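Side-chain contacts in sister chromatid cohesion protein (Chaetomium thermophilum, PDB 5T8V), which probably loads cohesin onto chromatin, this chain being the C-terminal HEAT-repeat part of the protein: residues T1134-D1138 and D1139-L1143; G1155-H1158 and P1159-G1163; Q1205-F1208 and A1209-D1213. All coordinates share one frame; numbering follows the deposited sequence.

Interaction 1. Residues T1134-D1138 and D1139-L1143; sequences TSTQD and DHAFL
Asp1138 reaches forward over the start of the helix 1139-1154 and occupies its N-cap position, with the carboxylate meeting the first turn. Its CG sits between the backbone N and the carbonyl carbon (chi1 46°), which brings OD1 within range of the first-turn amides. There OD1 faces Ala1141 N head-on in a weak capping bond: the N-H points almost exactly at the oxygen, but OD1 and Ala1141 N are 3.5 Å apart. Thr1136 supplies the second grip on the same atom. Its hydroxyl donates, Thr1136 OG1 to Asp1138 OD1 at 3.1 Å, and arrives from above the carboxylate plane, 38° out of it. Two donors, one of them weak, thus meet OD1, and the helix end would probably favour its negative charge. The threonine does a second job: its OG1 lies 3.7 Å from Ala1141 CB, a methyl aimed at the loop. The CB of His1140 brushes the carboxylate, 3.8 Å from Asp1138 OD1. The backbone closes the first turn as well, Phe1142 N donating to Asp1138 O over 3.2 Å. Around this cap, the amide of Gln1137 goes to other partners, OE1 accepting from Ser1172 OG and Thr1173 N, and Phe1142 carries a cation-pi contact with Arg1176. His1140 and Leu1143 pack on helix 1065-1086, while Thr1134, just past the end of helix 1115-1133, rests on helix 1163-1169.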
ATOM      1  N   THR A1134      35.747 -23.796 -19.141  1.00 47.40           N
ATOM      2  CA  THR A1134      34.592 -24.679 -19.245  1.00 49.28           C
ATOM      3  C   THR A1134      34.788 -26.000 -18.505  1.00 52.02           C
ATOM      4  O   THR A1134      34.042 -26.954 -18.745  1.00 54.07           O
ATOM      5  CB  THR A1134      34.268 -24.949 -20.714  1.00 50.32           C
ATOM      6  OG1 THR A1134      35.364 -25.637 -21.333  1.00 51.19           O
ATOM      7  CG2 THR A1134      34.009 -23.643 -21.456  1.00 49.52           C
ATOM      8  N   SER A1135      35.766 -26.074 -17.603  1.00 48.28           N
ATOM      9  CA  SER A1135      36.043 -27.301 -16.867  1.00 49.93           C
ATOM     10  C   SER A1135      35.558 -27.263 -15.427  1.00 49.09           C
ATOM     11  O   SER A1135      35.250 -28.319 -14.863  1.00 51.47           O
ATOM     12  CB  SER A1135      37.547 -27.594 -16.875  1.00 51.42           C
ATOM     13  OG  SER A1135      38.008 -27.845 -18.191  1.00 52.61           O
ATOM     14  N   THR A1136      35.485 -26.083 -14.817  1.00 67.63           N
ATOM     15  CA  THR A1136      35.034 -25.944 -13.441  1.00 69.18           C
ATOM     16  C   THR A1136      34.116 -24.736 -13.340  1.00 68.23           C
ATOM     17  O   THR A1136      33.942 -23.974 -14.295  1.00 66.60           O
ATOM     18  CB  THR A1136      36.212 -25.803 -12.467  1.00 68.84           C
ATOM     19  OG1 THR A1136      37.156 -24.857 -12.983  1.00 67.82           O
ATOM     20  CG2 THR A1136      36.895 -27.144 -12.253  1.00 70.13           C
ATOM     21  N   GLN A1137      33.524 -24.567 -12.157  1.00 62.13           N
ATOM     22  CA  GLN A1137      32.579 -23.488 -11.899  1.00 62.59           C
ATOM     23  C   GLN A1137      33.043 -22.588 -10.759  1.00 63.07           C
ATOM     24  O   GLN A1137      32.219 -21.921 -10.125  1.00 63.41           O
ATOM     25  CB  GLN A1137      31.198 -24.069 -11.597  1.00 64.46           C
ATOM     26  CG  GLN A1137      30.048 -23.125 -11.883  1.00 63.67           C
ATOM     27  CD  GLN A1137      28.735 -23.854 -12.080  1.00 64.56           C
ATOM     28  OE1 GLN A1137      27.909 -23.450 -12.897  1.00 64.69           O
ATOM     29  NE2 GLN A1137      28.535 -24.936 -11.334  1.00 66.11           N
ATOM     30  N   ASP A1138      34.346 -22.552 -10.494  1.00 73.27           N
ATOM     31  CA  ASP A1138      34.910 -21.770  -9.405  1.00 71.74           C
ATOM     32  C   ASP A1138      35.541 -20.489  -9.954  1.00 69.20           C
ATOM     33  O   ASP A1138      35.486 -20.197 -11.150  1.00 69.48           O
ATOM     34  CB  ASP A1138      35.924 -22.609  -8.620  1.00 72.49           C
ATOM     35  CG  ASP A1138      36.874 -23.373  -9.521  1.00 73.07           C
ATOM     36  OD1 ASP A1138      37.152 -22.891 -10.639  1.00 71.54           O
ATOM     37  OD2 ASP A1138      37.336 -24.460  -9.113  1.00 74.96           O
ATOM     38  N   ASP A1139      36.151 -19.714  -9.053  1.00 62.69           N
ATOM     39  CA  ASP A1139      36.658 -18.395  -9.421  1.00 60.05           C
ATOM     40  C   ASP A1139      37.735 -18.485 -10.497  1.00 58.43           C
ATOM     41  O   ASP A1139      37.838 -17.601 -11.356  1.00 57.51           O
ATOM     42  CB  ASP A1139      37.198 -17.681  -8.183  1.00 59.68           C
ATOM     43  CG  ASP A1139      36.097 -17.235  -7.243  1.00 60.01           C
ATOM     44  OD1 ASP A1139      35.058 -16.746  -7.736  1.00 59.85           O
ATOM     45  OD2 ASP A1139      36.269 -17.378  -6.013  1.00 60.25           O
ATOM     46  N   HIS A1140      38.557 -19.533 -10.460  1.00 50.58           N
ATOM     47  CA  HIS A1140      39.596 -19.698 -11.471  1.00 48.92           C
ATOM     48  C   HIS A1140      38.993 -19.724 -12.871  1.00 47.70           C
ATOM     49  O   HIS A1140      39.407 -18.968 -13.766  1.00 46.80           O
ATOM     50  CB  HIS A1140      40.378 -20.980 -11.187  1.00 49.68           C
ATOM     51  CG  HIS A1140      41.681 -21.068 -11.913  1.00 49.94           C
ATOM     52  ND1 HIS A1140      42.071 -22.193 -12.607  1.00 51.13           N
ATOM     53  CD2 HIS A1140      42.685 -20.172 -12.052  1.00 49.67           C
ATOM     54  CE1 HIS A1140      43.260 -21.986 -13.143  1.00 51.27           C
ATOM     55  NE2 HIS A1140      43.655 -20.767 -12.822  1.00 50.38           N
ATOM     56  N   ALA A1141      38.001 -20.591 -13.076  1.00 47.58           N
ATOM     57  CA  ALA A1141      37.268 -20.592 -14.334  1.00 47.07           C
ATOM     58  C   ALA A1141      36.750 -19.199 -14.662  1.00 45.66           C
ATOM     59  O   ALA A1141      36.759 -18.784 -15.827  1.00 45.58           O
ATOM     60  CB  ALA A1141      36.113 -21.593 -14.266  1.00 48.32           C
ATOM     61  N   PHE A1142      36.304 -18.453 -13.643  1.00 42.96           N
ATOM     62  CA  PHE A1142      35.835 -17.096 -13.901  1.00 42.19           C
ATOM     63  C   PHE A1142      36.954 -16.218 -14.441  1.00 40.75           C
ATOM     64  O   PHE A1142      36.701 -15.319 -15.250  1.00 40.04           O
ATOM     65  CB  PHE A1142      35.251 -16.448 -12.651  1.00 43.01           C
ATOM     66  CG  PHE A1142      34.933 -14.994 -12.842  1.00 43.59           C
ATOM     67  CD1 PHE A1142      33.914 -14.603 -13.697  1.00 44.61           C
ATOM     68  CD2 PHE A1142      35.670 -14.016 -12.198  1.00 43.29           C
ATOM     69  CE1 PHE A1142      33.624 -13.266 -13.890  1.00 44.55           C
ATOM     70  CE2 PHE A1142      35.384 -12.675 -12.387  1.00 43.76           C
ATOM     71  CZ  PHE A1142      34.359 -12.301 -13.236  1.00 44.28           C
ATOM     72  N   LEU A1143      38.189 -16.438 -13.985  1.00 37.83           N
ATOM     73  CA  LEU A1143      39.324 -15.721 -14.554  1.00 37.29           C
ATOM     74  C   LEU A1143      39.499 -16.082 -16.021  1.00 37.58           C
ATOM     75  O   LEU A1143      39.680 -15.203 -16.876  1.00 37.66           O
ATOM     76  CB  LEU A1143      40.592 -16.038 -13.759  1.00 37.65           C
ATOM     77  CG  LEU A1143      41.885 -15.362 -14.224  1.00 38.14           C
ATOM     78  CD1 LEU A1143      41.778 -13.852 -14.131  1.00 37.58           C
ATOM     79  CD2 LEU A1143      43.067 -15.862 -13.408  1.00 38.46           C
TER

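Interaction 2. Residues G1155-H1158 and P1159-G1163; sequences GLVH and PKETG
The chain runs extended through Val1157 and His1158, then turns at Pro1159 to Glu1161 and leads into helix 1163-1169, with Glu1161 N bonding weakly back to His1158 O at 3.1 Å. Glu1161 carries most of the side-chain contact. Its CG stands beside the backbone N, anti to the carbonyl carbon (chi1 -61°), and with the chain extended beyond CG the carboxylate reaches back to the extended residues before the turn. OE1 meets the backbone there, accepting a weak hydrogen bond from His1158 N across 3.4 Å. On the way the glutamate lies across Val1157: Glu1161 CB is 3.6 Å from Val1157 CG2, and the same methyl also touches the carboxylate carbon. The other methyl of the valine, CG1, turns to Thr1162 OG1, so the two branches divide between successive residues of the turn. The His1158 ring meets the proline with its edge, ND1 lying 4.1 Å from Pro1159 CD. Thr1162 holds the N-cap position, yet its hydroxyl makes no capping bond; the turn is closed by backbone instead, with Gly1163 N donating to Pro1159 O at 3.0 Å. Outside the turn, Val1157 packs on Leu1126 and Ile1151, and Leu1156 on helix 1115-1133. Chemically, the bonds between the extended residues and the turn are both weak, so packing of the valine on the glutamate probably contributes as much as they do. A carboxylate ahead of a helix start is likely to be electrostatically welcome, and His1158 NE2, 5.7 Å from Glu1161 OE1, could lend a little more support if the ring is charged.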
ATOM      1  N   GLY A1155      37.713  -8.798 -30.716  1.00 45.64           N
ATOM      2  CA  GLY A1155      37.575  -9.358 -32.043  1.00 46.82           C
ATOM      3  C   GLY A1155      38.808 -10.051 -32.573  1.00 47.23           C
ATOM      4  O   GLY A1155      38.995 -10.109 -33.795  1.00 49.09           O
ATOM      5  N   LEU A1156      39.662 -10.582 -31.694  1.00 71.49           N
ATOM      6  CA  LEU A1156      40.844 -11.307 -32.147  1.00 72.51           C
ATOM      7  C   LEU A1156      40.504 -12.691 -32.680  1.00 73.84           C
ATOM      8  O   LEU A1156      41.263 -13.234 -33.489  1.00 76.87           O
ATOM      9  CB  LEU A1156      41.856 -11.440 -31.010  1.00 71.47           C
ATOM     10  CG  LEU A1156      42.584 -10.158 -30.606  1.00 71.51           C
ATOM     11  CD1 LEU A1156      42.100  -9.677 -29.260  1.00 70.20           C
ATOM     12  CD2 LEU A1156      44.079 -10.374 -30.591  1.00 71.97           C
ATOM     13  N   VAL A1157      39.389 -13.270 -32.246  1.00 66.26           N
ATOM     14  CA  VAL A1157      38.976 -14.603 -32.665  1.00 66.25           C
ATOM     15  C   VAL A1157      37.641 -14.493 -33.387  1.00 67.35           C
ATOM     16  O   VAL A1157      36.839 -13.593 -33.118  1.00 66.61           O
ATOM     17  CB  VAL A1157      38.883 -15.566 -31.461  1.00 64.17           C
ATOM     18  CG1 VAL A1157      37.776 -15.132 -30.502  1.00 62.77           C
ATOM     19  CG2 VAL A1157      38.679 -16.994 -31.927  1.00 64.61           C
ATOM     20  N   HIS A1158      37.409 -15.414 -34.319  1.00 68.05           N
ATOM     21  CA  HIS A1158      36.163 -15.412 -35.063  1.00 69.15           C
ATOM     22  C   HIS A1158      35.006 -15.853 -34.165  1.00 69.71           C
ATOM     23  O   HIS A1158      35.191 -16.654 -33.244  1.00 70.60           O
ATOM     24  CB  HIS A1158      36.260 -16.333 -36.275  1.00 68.77           C
ATOM     25  CG  HIS A1158      37.034 -15.749 -37.414  1.00 69.19           C
ATOM     26  ND1 HIS A1158      36.740 -14.518 -37.960  1.00 69.65           N
ATOM     27  CD2 HIS A1158      38.088 -16.229 -38.116  1.00 70.22           C
ATOM     28  CE1 HIS A1158      37.581 -14.262 -38.945  1.00 71.18           C
ATOM     29  NE2 HIS A1158      38.410 -15.284 -39.061  1.00 71.51           N
ATOM     30  N   PRO A1159      33.794 -15.349 -34.418  1.00 53.05           N
ATOM     31  CA  PRO A1159      32.662 -15.694 -33.543  1.00 51.74           C
ATOM     32  C   PRO A1159      32.305 -17.171 -33.545  1.00 51.84           C
ATOM     33  O   PRO A1159      31.642 -17.630 -32.606  1.00 51.05           O
ATOM     34  CB  PRO A1159      31.515 -14.840 -34.101  1.00 52.84           C
ATOM     35  CG  PRO A1159      31.905 -14.545 -35.511  1.00 54.51           C
ATOM     36  CD  PRO A1159      33.397 -14.444 -35.509  1.00 54.21           C
ATOM     37  N   LYS A1160      32.712 -17.931 -34.564  1.00 79.69           N
ATOM     38  CA  LYS A1160      32.425 -19.362 -34.573  1.00 79.63           C
ATOM     39  C   LYS A1160      33.171 -20.080 -33.455  1.00 78.34           C
ATOM     40  O   LYS A1160      32.618 -20.973 -32.804  1.00 77.83           O
ATOM     41  CB  LYS A1160      32.791 -19.962 -35.930  1.00 82.93           C
ATOM     42  CG  LYS A1160      31.904 -19.491 -37.067  1.00 85.50           C
ATOM     43  CD  LYS A1160      32.282 -20.143 -38.387  1.00 88.96           C
ATOM     44  CE  LYS A1160      31.352 -19.698 -39.508  1.00 91.89           C
ATOM     45  NZ  LYS A1160      31.690 -20.338 -40.811  1.00 95.18           N
ATOM     46  N   GLU A1161      34.426 -19.699 -33.214  1.00 81.25           N
ATOM     47  CA  GLU A1161      35.255 -20.338 -32.200  1.00 80.04           C
ATOM     48  C   GLU A1161      34.857 -19.963 -30.780  1.00 76.00           C
ATOM     49  O   GLU A1161      35.504 -20.434 -29.837  1.00 75.12           O
ATOM     50  CB  GLU A1161      36.722 -19.966 -32.424  1.00 81.30           C
ATOM     51  CG  GLU A1161      37.291 -20.402 -33.767  1.00 84.83           C
ATOM     52  CD  GLU A1161      38.648 -19.782 -34.054  1.00 86.55           C
ATOM     53  OE1 GLU A1161      38.698 -18.576 -34.374  1.00 86.43           O
ATOM     54  OE2 GLU A1161      39.666 -20.499 -33.950  1.00 87.36           O
ATOM     55  N   THR A1162      33.819 -19.148 -30.594  1.00 59.48           N
ATOM     56  CA  THR A1162      33.555 -18.548 -29.292  1.00 56.27           C
ATOM     57  C   THR A1162      32.091 -18.671 -28.884  1.00 54.38           C
ATOM     58  O   THR A1162      31.787 -18.842 -27.701  1.00 52.96           O
ATOM     59  CB  THR A1162      33.979 -17.074 -29.319  1.00 56.13           C
ATOM     60  OG1 THR A1162      35.391 -16.987 -29.544  1.00 56.75           O
ATOM     61  CG2 THR A1162      33.646 -16.383 -28.021  1.00 54.73           C
ATOM     62  N   GLY A1163      31.180 -18.585 -29.850  1.00 62.14           N
ATOM     63  CA  GLY A1163      29.758 -18.551 -29.561  1.00 61.23           C
ATOM     64  C   GLY A1163      29.265 -19.629 -28.617  1.00 60.63           C
ATOM     65  O   GLY A1163      28.744 -19.329 -27.539  1.00 60.37           O
TER

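Interaction 3. Residues Q1205-F1208 and A1209-D1213; sequences QSIF and AYQRD
Phe1208 and Arg1212, one helical turn apart, cross with ring and guanidinium planes 57° apart. Arg1212 extends its first two bonds and then bends at chi3 (50°), which brings the NE end back toward the ring: Arg1212 NE lies 3.5 Å from Phe1208 CE2, with that carbon at the guanidinium edge and in its plane. The far end of the arginine is taken up by its neighbour, NH1 forming a salt bridge to Asp1213 OD1. The backbone below pairs in full helical order. Ala1209 N donates to Gln1205 O at 2.9 Å, Tyr1210 N to Ser1206 O at 2.9 Å, Gln1211 N to Ile1207 O at 2.9 Å, and Arg1212 N to Phe1208 O, so each of these four carbonyls has its amide one turn on. This is the last part of helix 1200-1213, one of the packed helices of a HEAT-repeat solenoid, and its two sides face different neighbours. Toward helix 1271-1284, the Phe1208 ring meets those of Phe1278 and Tyr1275; an alanine here would probably leave both rings with a gap beside them and Arg1212 NE without the ring it lies against. Gln1205 NE2 bonds Gln1255 OE1 weakly. Toward helix 1163-1169 and the loop after it, polar ends find partners: Ser1206 OG bonds Thr1168 OG1, and Tyr1210 OH bonds Ser1172 OG weakly. The CG of Gln1211 stands beside the backbone N (chi1 -66°), 3.2 Å from Ile1207 O, and the bend at chi2 then carries the amide on. Both ends of that amide are spoken for beyond this helix, NE2 giving to Thr1171 O and OE1 accepting from Lys1229 NZ.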
ATOM      1  N   GLN A1205      23.334 -29.245 -27.308  1.00 47.63           N
ATOM      2  CA  GLN A1205      24.143 -30.352 -26.811  1.00 48.75           C
ATOM      3  C   GLN A1205      25.194 -29.862 -25.824  1.00 49.05           C
ATOM      4  O   GLN A1205      25.436 -30.496 -24.791  1.00 49.09           O
ATOM      5  CB  GLN A1205      24.809 -31.079 -27.981  1.00 50.78           C
ATOM      6  CG  GLN A1205      23.830 -31.726 -28.952  1.00 51.84           C
ATOM      7  CD  GLN A1205      24.453 -32.010 -30.307  1.00 53.40           C
ATOM      8  OE1 GLN A1205      25.662 -31.863 -30.495  1.00 54.35           O
ATOM      9  NE2 GLN A1205      23.623 -32.412 -31.265  1.00 53.36           N
ATOM     10  N   SER A1206      25.821 -28.722 -26.124  1.00 40.91           N
ATOM     11  CA  SER A1206      26.849 -28.179 -25.241  1.00 41.16           C
ATOM     12  C   SER A1206      26.265 -27.803 -23.886  1.00 40.69           C
ATOM     13  O   SER A1206      26.844 -28.113 -22.841  1.00 41.15           O
ATOM     14  CB  SER A1206      27.512 -26.967 -25.894  1.00 40.97           C
ATOM     15  OG  SER A1206      28.477 -26.391 -25.033  1.00 41.23           O
ATOM     16  N   ILE A1207      25.117 -27.123 -23.884  1.00 40.16           N
ATOM     17  CA  ILE A1207      24.493 -26.740 -22.620  1.00 40.15           C
ATOM     18  C   ILE A1207      24.161 -27.978 -21.800  1.00 40.59           C
ATOM     19  O   ILE A1207      24.363 -28.003 -20.579  1.00 41.05           O
ATOM     20  CB  ILE A1207      23.243 -25.877 -22.877  1.00 39.83           C
ATOM     21  CG1 ILE A1207      23.650 -24.539 -23.505  1.00 39.75           C
ATOM     22  CG2 ILE A1207      22.475 -25.637 -21.572  1.00 40.16           C
ATOM     23  CD1 ILE A1207      22.483 -23.681 -23.951  1.00 39.74           C
ATOM     24  N   PHE A1208      23.653 -29.026 -22.452  1.00 43.29           N
ATOM     25  CA  PHE A1208      23.322 -30.248 -21.724  1.00 44.07           C
ATOM     26  C   PHE A1208      24.572 -30.884 -21.126  1.00 45.54           C
ATOM     27  O   PHE A1208      24.601 -31.221 -19.936  1.00 45.64           O
ATOM     28  CB  PHE A1208      22.605 -31.237 -22.640  1.00 44.32           C
ATOM     29  CG  PHE A1208      22.406 -32.591 -22.020  1.00 45.32           C
ATOM     30  CD1 PHE A1208      21.564 -32.751 -20.932  1.00 45.05           C
ATOM     31  CD2 PHE A1208      23.065 -33.702 -22.519  1.00 47.26           C
ATOM     32  CE1 PHE A1208      21.383 -33.992 -20.355  1.00 46.61           C
ATOM     33  CE2 PHE A1208      22.886 -34.946 -21.946  1.00 48.73           C
ATOM     34  CZ  PHE A1208      22.044 -35.090 -20.863  1.00 48.40           C
ATOM     35  N   ALA A1209      25.616 -31.064 -21.940  1.00 55.72           N
ATOM     36  CA  ALA A1209      26.853 -31.652 -21.431  1.00 55.93           C
ATOM     37  C   ALA A1209      27.418 -30.831 -20.280  1.00 55.14           C
ATOM     38  O   ALA A1209      27.973 -31.384 -19.324  1.00 55.85           O
ATOM     39  CB  ALA A1209      27.878 -31.775 -22.558  1.00 55.98           C
ATOM     40  N   TYR A1210      27.280 -29.508 -20.353  1.00 47.81           N
ATOM     41  CA  TYR A1210      27.785 -28.641 -19.293  1.00 48.32           C
ATOM     42  C   TYR A1210      26.991 -28.833 -18.008  1.00 48.03           C
ATOM     43  O   TYR A1210      27.568 -28.963 -16.923  1.00 47.69           O
ATOM     44  CB  TYR A1210      27.731 -27.186 -19.758  1.00 46.92           C
ATOM     45  CG  TYR A1210      28.321 -26.185 -18.791  1.00 46.64           C
ATOM     46  CD1 TYR A1210      29.695 -26.050 -18.655  1.00 47.79           C
ATOM     47  CD2 TYR A1210      27.504 -25.357 -18.035  1.00 46.39           C
ATOM     48  CE1 TYR A1210      30.241 -25.129 -17.780  1.00 48.60           C
ATOM     49  CE2 TYR A1210      28.038 -24.432 -17.158  1.00 47.29           C
ATOM     50  CZ  TYR A1210      29.407 -24.322 -17.034  1.00 48.41           C
ATOM     51  OH  TYR A1210      29.947 -23.402 -16.160  1.00 49.23           O
ATOM     52  N   GLN A1211      25.659 -28.859 -18.112  1.00 53.45           N
ATOM     53  CA  GLN A1211      24.830 -29.077 -16.932  1.00 53.76           C
ATOM     54  C   GLN A1211      25.068 -30.454 -16.327  1.00 55.04           C
ATOM     55  O   GLN A1211      24.961 -30.624 -15.107  1.00 55.51           O
ATOM     56  CB  GLN A1211      23.352 -28.911 -17.292  1.00 52.51           C
ATOM     57  CG  GLN A1211      22.968 -27.500 -17.700  1.00 51.47           C
ATOM     58  CD  GLN A1211      22.985 -26.532 -16.536  1.00 51.90           C
ATOM     59  OE1 GLN A1211      22.611 -26.883 -15.417  1.00 52.86           O
ATOM     60  NE2 GLN A1211      23.425 -25.305 -16.791  1.00 51.20           N
ATOM     61  N   ARG A1212      25.396 -31.444 -17.159  1.00 45.29           N
ATOM     62  CA  ARG A1212      25.542 -32.814 -16.680  1.00 46.65           C
ATOM     63  C   ARG A1212      26.904 -33.042 -16.033  1.00 47.81           C
ATOM     64  O   ARG A1212      26.989 -33.602 -14.935  1.00 49.22           O
ATOM     65  CB  ARG A1212      25.329 -33.793 -17.837  1.00 46.59           C
ATOM     66  CG  ARG A1212      25.756 -35.226 -17.538  1.00 48.28           C
ATOM     67  CD  ARG A1212      25.325 -36.183 -18.639  1.00 48.97           C
ATOM     68  NE  ARG A1212      25.704 -35.706 -19.967  1.00 49.89           N
ATOM     69  CZ  ARG A1212      26.935 -35.770 -20.467  1.00 52.68           C
ATOM     70  NH1 ARG A1212      27.925 -36.287 -19.751  1.00 55.35           N
ATOM     71  NH2 ARG A1212      27.178 -35.311 -21.687  1.00 52.81           N
ATOM     72  N   ASP A1213      27.976 -32.610 -16.695  1.00 60.13           N
ATOM     73  CA  ASP A1213      29.326 -32.925 -16.244  1.00 61.92           C
ATOM     74  C   ASP A1213      29.914 -31.876 -15.308  1.00 61.08           C
ATOM     75  O   ASP A1213      30.716 -32.224 -14.432  1.00 63.00           O
ATOM     76  CB  ASP A1213      30.252 -33.097 -17.451  1.00 62.49           C
ATOM     77  CG  ASP A1213      29.797 -34.205 -18.382  1.00 63.67           C
ATOM     78  OD1 ASP A1213      29.160 -35.164 -17.898  1.00 63.41           O
ATOM     79  OD2 ASP A1213      30.077 -34.116 -19.596  1.00 64.02           O
TER

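Overall arrangement
From the N terminus, the three contacts come in series, none nested in or crossing another, and all lie in the C-terminal region that marks the sister chromatid cohesion family. Interaction 1 closes the short loop between helices 1115-1133 and 1139-1154. At the other end of the latter helix, interaction 2 turns the chain into helix 1163-1169. Interaction 3 closes no loop; it lies within helix 1200-1213, which packs on helix 1163-1169. Interactions 1 and 3 touch, Gln1137 OE1 lying 3.8 Å from Tyr1210 OH, near the loop that follows helix 1163-1169. Interaction 2 stands apart, its centre about 20 Å from that of interaction 1 and about 21 Å from that of interaction 3.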